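Local coordinates for pesticidial crystal protein CRY2AA (Bacillus thuringiensis serovar kurstaki, PDB 1I5P) that kills dipteran and lepidopteran larvae by binding to their midgut epithelial cells and promoting colloidosmotic lysis, at residues H500-F511 / L523-Y534. Residues are numbered along the deposited sequence; the frame is centred on the assembly and turned at random.
Sequences HATQVNNQTRTF and LRFEQSNTTARY
Phe-511 and Arg-524 pair in the hairpin of strands 510-513 and 522-525, part of the lectin-like jelly-roll sandwich of the toxin's C-terminal domain. The same two segments also pair in the other sheet of the sandwich, where strand 503-504 lies antiparallel to 530-537, and the aliphatic side chains of Val-504, Leu-523 and Ala-532 meet Phe-525 in between. In the hairpin, Arg-524 N donates to Phe-511 O at 2.7 Å. Arg-524 starts extended, with CG anti to the backbone N (chi1 -175°), then bends at chi3, laying one face of its guanidinium over Phe-511 CB. The same group grips Glu-526 side-on: NE and NH2 both reach the single oxygen OE2, nearly in the guanidinium plane, a grip that holds OE2 beside the Phe-511 ring, 3.5 Å from Phe-511 CD1.

In the links between the sheets, 505-509 and 526-529, the amides of Asn-506 and Gln-527 stack with planes only 4° apart, although their side chains cross at about a right angle. Gln-527 also crosses Arg-509, whose chain, bent at chi2 and chi3, brings its guanidinium round so that Gln-527 CB lies 3.5 Å over one face, toward the rim. A water joins the two sheets here, donating to Thr-510 OG1 and Thr-530 OG1 and accepting from Gln-527 N. Thr-510 OG1 in turn donates to Asn-506 O from above the carbonyl plane, while Arg-509 N approaches that oxygen from the opposite face.

Farther along, Thr-502 and Gln-503 both face Arg-533 in a classic beta bulge. Arg-533 runs alongside Gln-503, its NE in a salt bridge with Asp-606 on the neighbouring strand. Beyond the bulge, Tyr-534, whose OH bonds to Pro-498 O, turns one ring face to Ala-501, whose CB lies 3.9 Å from the ring centroid in a CH-pi contact.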
ATOM      1  N   HIS A 500       3.017   8.656   9.100  1.00 11.60           N
ATOM      2  CA  HIS A 500       2.516  10.011   8.871  1.00 13.34           C
ATOM      3  C   HIS A 500       2.438  10.835  10.149  1.00 14.31           C
ATOM      4  O   HIS A 500       1.382  11.371  10.501  1.00 14.25           O
ATOM      5  CB  HIS A 500       1.139   9.931   8.217  1.00 12.45           C
ATOM      6  CG  HIS A 500       1.144   9.239   6.891  1.00 14.31           C
ATOM      7  ND1 HIS A 500       0.005   8.711   6.320  1.00 12.75           N
ATOM      8  CD2 HIS A 500       2.144   9.025   6.002  1.00 16.18           C
ATOM      9  CE1 HIS A 500       0.302   8.204   5.138  1.00 15.65           C
ATOM     10  NE2 HIS A 500       1.593   8.382   4.920  1.00 16.06           N
ATOM     11  N   ALA A 501       3.566  10.944  10.835  1.00 13.91           N
ATOM     12  CA  ALA A 501       3.623  11.695  12.075  1.00 14.11           C
ATOM     13  C   ALA A 501       3.891  13.171  11.857  1.00 13.85           C
ATOM     14  O   ALA A 501       4.411  13.581  10.817  1.00 12.88           O
ATOM     15  CB  ALA A 501       4.694  11.111  12.979  1.00 13.80           C
ATOM     16  N   THR A 502       3.518  13.975  12.844  1.00 13.21           N
ATOM     17  CA  THR A 502       3.772  15.406  12.790  1.00 13.82           C
ATOM     18  C   THR A 502       5.268  15.564  13.031  1.00 13.32           C
ATOM     19  O   THR A 502       5.944  16.352  12.369  1.00 14.99           O
ATOM     20  CB  THR A 502       3.018  16.147  13.906  1.00 15.23           C
ATOM     21  OG1 THR A 502       1.607  16.022  13.688  1.00 14.79           O
ATOM     22  CG2 THR A 502       3.408  17.618  13.926  1.00 12.82           C
ATOM     23  N   GLN A 503       5.770  14.795  13.993  1.00 11.60           N
ATOM     24  CA  GLN A 503       7.182  14.814  14.350  1.00 16.32           C
ATOM     25  C   GLN A 503       7.525  13.635  15.255  1.00 15.96           C
ATOM     26  O   GLN A 503       6.666  13.122  15.976  1.00 15.49           O
ATOM     27  CB  GLN A 503       7.549  16.125  15.061  1.00 14.18           C
ATOM     28  CG  GLN A 503       6.820  16.377  16.374  1.00 16.94           C
ATOM     29  CD  GLN A 503       7.390  17.573  17.122  1.00 19.65           C
ATOM     30  OE1 GLN A 503       8.566  17.585  17.489  1.00 19.56           O
ATOM     31  NE2 GLN A 503       6.563  18.590  17.338  1.00 18.37           N
ATOM     32  N   VAL A 504       8.784  13.212  15.199  1.00 17.00           N
ATOM     33  CA  VAL A 504       9.276  12.104  16.009  1.00 16.87           C
ATOM     34  C   VAL A 504      10.664  12.472  16.519  1.00 17.67           C
ATOM     35  O   VAL A 504      11.474  13.007  15.767  1.00 17.45           O
ATOM     36  CB  VAL A 504       9.408  10.804  15.171  1.00 18.17           C
ATOM     37  CG1 VAL A 504       9.745   9.627  16.085  1.00 18.99           C
ATOM     38  CG2 VAL A 504       8.122  10.536  14.402  1.00 16.13           C
ATOM     39  N   ASN A 505      10.944  12.207  17.790  1.00 17.73           N
ATOM     40  CA  ASN A 505      12.272  12.495  18.319  1.00 18.66           C
ATOM     41  C   ASN A 505      13.107  11.219  18.227  1.00 19.26           C
ATOM     42  O   ASN A 505      12.593  10.174  17.820  1.00 18.58           O
ATOM     43  CB  ASN A 505      12.194  12.996  19.770  1.00 19.90           C
ATOM     44  CG  ASN A 505      11.536  12.006  20.708  1.00 20.66           C
ATOM     45  OD1 ASN A 505      11.334  12.304  21.885  1.00 25.04           O
ATOM     46  ND2 ASN A 505      11.204  10.829  20.204  1.00 19.49           N
ATOM     47  N   ASN A 506      14.383  11.292  18.594  1.00 21.06           N
ATOM     48  CA  ASN A 506      15.250  10.123  18.515  1.00 20.49           C
ATOM     49  C   ASN A 506      15.168   9.564  17.092  1.00 19.52           C
ATOM     50  O   ASN A 506      15.123   8.353  16.892  1.00 19.06           O
ATOM     51  CB  ASN A 506      14.790   9.048  19.512  1.00 21.01           C
ATOM     52  CG  ASN A 506      14.944   9.479  20.965  1.00 22.79           C
ATOM     53  OD1 ASN A 506      14.356   8.877  21.868  1.00 22.38           O
ATOM     54  ND2 ASN A 506      15.746  10.508  21.198  1.00 18.38           N
ATOM     55  N   GLN A 507      15.145  10.451  16.103  1.00 19.44           N
ATOM     56  CA  GLN A 507      15.036  10.019  14.710  1.00 20.00           C
ATOM     57  C   GLN A 507      16.177   9.134  14.220  1.00 20.43           C
ATOM     58  O   GLN A 507      15.967   8.286  13.352  1.00 18.10           O
ATOM     59  CB  GLN A 507      14.890  11.230  13.785  1.00 19.83           C
ATOM     60  CG  GLN A 507      13.567  11.962  13.966  1.00 21.71           C
ATOM     61  CD  GLN A 507      13.459  13.204  13.105  1.00 24.67           C
ATOM     62  OE1 GLN A 507      12.835  13.191  12.038  1.00 22.96           O
ATOM     63  NE2 GLN A 507      14.070  14.289  13.564  1.00 21.83           N
ATOM     64  N   THR A 508      17.375   9.309  14.772  1.00 19.05           N
ATOM     65  CA  THR A 508      18.507   8.498  14.336  1.00 18.60           C
ATOM     66  C   THR A 508      18.385   7.060  14.813  1.00 19.57           C
ATOM     67  O   THR A 508      19.079   6.176  14.310  1.00 19.51           O
ATOM     68  CB  THR A 508      19.843   9.050  14.855  1.00 19.15           C
ATOM     69  OG1 THR A 508      19.857   8.991  16.286  1.00 21.76           O
ATOM     70  CG2 THR A 508      20.041  10.485  14.392  1.00 16.83           C
ATOM     71  N   ARG A 509      17.503   6.834  15.784  1.00 19.98           N
ATOM     72  CA  ARG A 509      17.291   5.502  16.331  1.00 19.91           C
ATOM     73  C   ARG A 509      15.896   4.985  15.987  1.00 18.94           C
ATOM     74  O   ARG A 509      15.428   4.012  16.571  1.00 18.86           O
ATOM     75  CB  ARG A 509      17.471   5.520  17.853  1.00 23.81           C
ATOM     76  CG  ARG A 509      18.811   6.086  18.342  1.00 30.42           C
ATOM     77  CD  ARG A 509      19.929   5.058  18.294  1.00 33.15           C
ATOM     78  NE  ARG A 509      19.604   3.874  19.084  1.00 37.71           N
ATOM     79  CZ  ARG A 509      19.508   3.852  20.409  1.00 40.50           C
ATOM     80  NH1 ARG A 509      19.717   4.957  21.116  1.00 43.16           N
ATOM     81  NH2 ARG A 509      19.181   2.725  21.025  1.00 41.94           N
ATOM     82  N   THR A 510      15.232   5.632  15.034  1.00 18.85           N
ATOM     83  CA  THR A 510      13.888   5.227  14.622  1.00 18.53           C
ATOM     84  C   THR A 510      13.899   4.860  13.144  1.00 17.70           C
ATOM     85  O   THR A 510      14.349   5.642  12.309  1.00 16.60           O
ATOM     86  CB  THR A 510      12.865   6.366  14.855  1.00 20.77           C
ATOM     87  OG1 THR A 510      12.794   6.659  16.256  1.00 23.00           O
ATOM     88  CG2 THR A 510      11.480   5.959  14.353  1.00 19.39           C
ATOM     89  N   PHE A 511      13.390   3.675  12.821  1.00 17.02           N
ATOM     90  CA  PHE A 511      13.386   3.212  11.438  1.00 17.75           C
ATOM     91  C   PHE A 511      12.035   2.739  10.925  1.00 17.24           C
ATOM     92  O   PHE A 511      11.183   2.290  11.684  1.00 16.49           O
ATOM     93  CB  PHE A 511      14.390   2.062  11.268  1.00 16.70           C
ATOM     94  CG  PHE A 511      15.779   2.390  11.737  1.00 15.72           C
ATOM     95  CD1 PHE A 511      16.081   2.406  13.095  1.00 15.00           C
ATOM     96  CD2 PHE A 511      16.774   2.717  10.822  1.00 13.21           C
ATOM     97  CE1 PHE A 511      17.357   2.740  13.539  1.00 17.86           C
ATOM     98  CE2 PHE A 511      18.057   3.055  11.254  1.00 16.76           C
ATOM     99  CZ  PHE A 511      18.348   3.068  12.618  1.00 12.10           C
ATOM    100  N   LEU A 523       6.707   1.701  12.309  1.00 14.72           N
ATOM    101  CA  LEU A 523       7.735   2.593  12.821  1.00 16.40           C
ATOM    102  C   LEU A 523       8.399   1.842  13.973  1.00 17.39           C
ATOM    103  O   LEU A 523       7.758   1.543  14.984  1.00 15.52           O
ATOM    104  CB  LEU A 523       7.099   3.898  13.317  1.00 17.86           C
ATOM    105  CG  LEU A 523       7.925   5.182  13.191  1.00 22.50           C
ATOM    106  CD1 LEU A 523       8.389   5.371  11.747  1.00 18.44           C
ATOM    107  CD2 LEU A 523       7.083   6.378  13.649  1.00 20.39           C
ATOM    108  N   ARG A 524       9.677   1.514  13.808  1.00 17.10           N
ATOM    109  CA  ARG A 524      10.396   0.785  14.843  1.00 19.10           C
ATOM    110  C   ARG A 524      11.233   1.713  15.715  1.00 17.48           C
ATOM    111  O   ARG A 524      12.159   2.368  15.233  1.00 18.45           O
ATOM    112  CB  ARG A 524      11.301  -0.284  14.221  1.00 18.59           C
ATOM    113  CG  ARG A 524      11.992  -1.160  15.260  1.00 21.32           C
ATOM    114  CD  ARG A 524      12.925  -2.198  14.640  1.00 20.38           C
ATOM    115  NE  ARG A 524      14.096  -1.604  13.996  1.00 19.66           N
ATOM    116  CZ  ARG A 524      14.343  -1.660  12.690  1.00 20.62           C
ATOM    117  NH1 ARG A 524      13.498  -2.282  11.878  1.00 21.75           N
ATOM    118  NH2 ARG A 524      15.443  -1.114  12.196  1.00 18.57           N
ATOM    119  N   PHE A 525      10.895   1.767  16.998  1.00 17.31           N
ATOM    120  CA  PHE A 525      11.622   2.595  17.953  1.00 19.76           C
ATOM    121  C   PHE A 525      12.717   1.742  18.592  1.00 20.82           C
ATOM    122  O   PHE A 525      12.435   0.715  19.211  1.00 20.22           O
ATOM    123  CB  PHE A 525      10.680   3.116  19.048  1.00 17.57           C
ATOM    124  CG  PHE A 525       9.534   3.945  18.530  1.00 17.65           C
ATOM    125  CD1 PHE A 525       8.223   3.637  18.887  1.00 17.96           C
ATOM    126  CD2 PHE A 525       9.761   5.027  17.687  1.00 16.39           C
ATOM    127  CE1 PHE A 525       7.153   4.397  18.409  1.00 16.60           C
ATOM    128  CE2 PHE A 525       8.696   5.795  17.203  1.00 16.85           C
ATOM    129  CZ  PHE A 525       7.391   5.477  17.566  1.00 14.50           C
ATOM    130  N   GLU A 526      13.966   2.157  18.431  1.00 21.51           N
ATOM    131  CA  GLU A 526      15.082   1.415  19.004  1.00 23.08           C
ATOM    132  C   GLU A 526      15.631   2.112  20.237  1.00 24.61           C
ATOM    133  O   GLU A 526      16.445   1.549  20.965  1.00 26.06           O
ATOM    134  CB  GLU A 526      16.191   1.238  17.964  1.00 21.08           C
ATOM    135  CG  GLU A 526      15.831   0.265  16.856  1.00 20.74           C
ATOM    136  CD  GLU A 526      16.955   0.064  15.859  1.00 21.78           C
ATOM    137  OE1 GLU A 526      18.089   0.507  16.134  1.00 23.03           O
ATOM    138  OE2 GLU A 526      16.706  -0.551  14.801  1.00 23.50           O
ATOM    139  N   GLN A 527      15.184   3.344  20.462  1.00 25.10           N
ATOM    140  CA  GLN A 527      15.615   4.119  21.617  1.00 24.92           C
ATOM    141  C   GLN A 527      14.440   4.352  22.558  1.00 24.88           C
ATOM    142  O   GLN A 527      13.367   4.786  22.139  1.00 23.07           O
ATOM    143  CB  GLN A 527      16.205   5.459  21.166  1.00 27.09           C
ATOM    144  CG  GLN A 527      16.472   6.430  22.304  1.00 28.56           C
ATOM    145  CD  GLN A 527      17.397   7.559  21.901  1.00 31.76           C
ATOM    146  OE1 GLN A 527      17.629   7.796  20.714  1.00 33.05           O
ATOM    147  NE2 GLN A 527      17.924   8.272  22.888  1.00 32.34           N
ATOM    148  N   SER A 528      14.649   4.058  23.835  1.00 23.88           N
ATOM    149  CA  SER A 528      13.603   4.227  24.829  1.00 22.45           C
ATOM    150  C   SER A 528      13.220   5.703  24.972  1.00 21.16           C
ATOM    151  O   SER A 528      14.011   6.597  24.672  1.00 22.39           O
ATOM    152  CB  SER A 528      14.066   3.657  26.174  1.00 21.37           C
ATOM    153  OG  SER A 528      12.975   3.477  27.057  1.00 19.16           O
ATOM    154  N   ASN A 529      11.991   5.944  25.415  1.00 20.86           N
ATOM    155  CA  ASN A 529      11.470   7.294  25.599  1.00 20.93           C
ATOM    156  C   ASN A 529      11.393   8.097  24.299  1.00 22.03           C
ATOM    157  O   ASN A 529      11.766   9.276  24.240  1.00 19.23           O
ATOM    158  CB  ASN A 529      12.299   8.057  26.634  1.00 21.00           C
ATOM    159  CG  ASN A 529      11.602   9.309  27.122  1.00 25.27           C
ATOM    160  OD1 ASN A 529      10.381   9.446  26.993  1.00 23.70           O
ATOM    161  ND2 ASN A 529      12.366  10.226  27.701  1.00 23.37           N
ATOM    162  N   THR A 530      10.903   7.446  23.251  1.00 21.56           N
ATOM    163  CA  THR A 530      10.734   8.100  21.966  1.00 20.17           C
ATOM    164  C   THR A 530       9.263   8.480  21.872  1.00 19.46           C
ATOM    165  O   THR A 530       8.383   7.684  22.198  1.00 18.38           O
ATOM    166  CB  THR A 530      11.085   7.158  20.791  1.00 22.35           C
ATOM    167  OG1 THR A 530      12.475   6.813  20.849  1.00 24.06           O
ATOM    168  CG2 THR A 530      10.792   7.835  19.456  1.00 18.50           C
ATOM    169  N   THR A 531       9.001   9.706  21.442  1.00 18.77           N
ATOM    170  CA  THR A 531       7.636  10.181  21.304  1.00 16.92           C
ATOM    171  C   THR A 531       7.340  10.522  19.856  1.00 16.86           C
ATOM    172  O   THR A 531       8.110  11.226  19.202  1.00 16.24           O
ATOM    173  CB  THR A 531       7.382  11.438  22.163  1.00 17.98           C
ATOM    174  OG1 THR A 531       7.455  11.088  23.551  1.00 19.70           O
ATOM    175  CG2 THR A 531       6.010  12.023  21.859  1.00 14.92           C
ATOM    176  N   ALA A 532       6.223  10.000  19.365  1.00 14.14           N
ATOM    177  CA  ALA A 532       5.779  10.251  18.005  1.00 14.62           C
ATOM    178  C   ALA A 532       4.464  11.019  18.095  1.00 15.26           C
ATOM    179  O   ALA A 532       3.488  10.534  18.676  1.00 15.91           O
ATOM    180  CB  ALA A 532       5.571   8.926  17.259  1.00 10.78           C
ATOM    181  N   ARG A 533       4.441  12.224  17.540  1.00 15.39           N
ATOM    182  CA  ARG A 533       3.231  13.028  17.568  1.00 14.82           C
ATOM    183  C   ARG A 533       2.483  12.984  16.248  1.00 15.16           C
ATOM    184  O   ARG A 533       3.083  13.066  15.179  1.00 14.94           O
ATOM    185  CB  ARG A 533       3.547  14.488  17.902  1.00 14.38           C
ATOM    186  CG  ARG A 533       2.396  15.434  17.536  1.00 14.34           C
ATOM    187  CD  ARG A 533       2.551  16.807  18.145  1.00 17.71           C
ATOM    188  NE  ARG A 533       2.428  16.759  19.599  1.00 18.27           N
ATOM    189  CZ  ARG A 533       2.470  17.827  20.386  1.00 20.62           C
ATOM    190  NH1 ARG A 533       2.634  19.035  19.861  1.00 20.31           N
ATOM    191  NH2 ARG A 533       2.335  17.689  21.698  1.00 20.49           N
ATOM    192  N   TYR A 534       1.163  12.874  16.341  1.00 15.03           N
ATOM    193  CA  TYR A 534       0.292  12.852  15.176  1.00 13.53           C
ATOM    194  C   TYR A 534      -0.780  13.914  15.363  1.00 14.41           C
ATOM    195  O   TYR A 534      -1.201  14.195  16.486  1.00 11.32           O
ATOM    196  CB  TYR A 534      -0.356  11.477  15.017  1.00 15.39           C
ATOM    197  CG  TYR A 534       0.655  10.369  14.880  1.00 14.64           C
ATOM    198  CD1 TYR A 534       1.266   9.817  16.000  1.00 12.52           C
ATOM    199  CD2 TYR A 534       1.056   9.922  13.624  1.00 15.29           C
ATOM    200  CE1 TYR A 534       2.261   8.851  15.878  1.00 15.00           C
ATOM    201  CE2 TYR A 534       2.050   8.955  13.489  1.00 16.86           C
ATOM    202  CZ  TYR A 534       2.648   8.429  14.621  1.00 13.43           C
ATOM    203  OH  TYR A 534       3.658   7.509  14.489  1.00 14.78           O
TER
HETATM  204  O   HOH W   1      10.505  11.458  24.297  1.00 29.82           O
HETATM  205  O   HOH W   2      13.497   5.315  18.718  1.00 11.87           O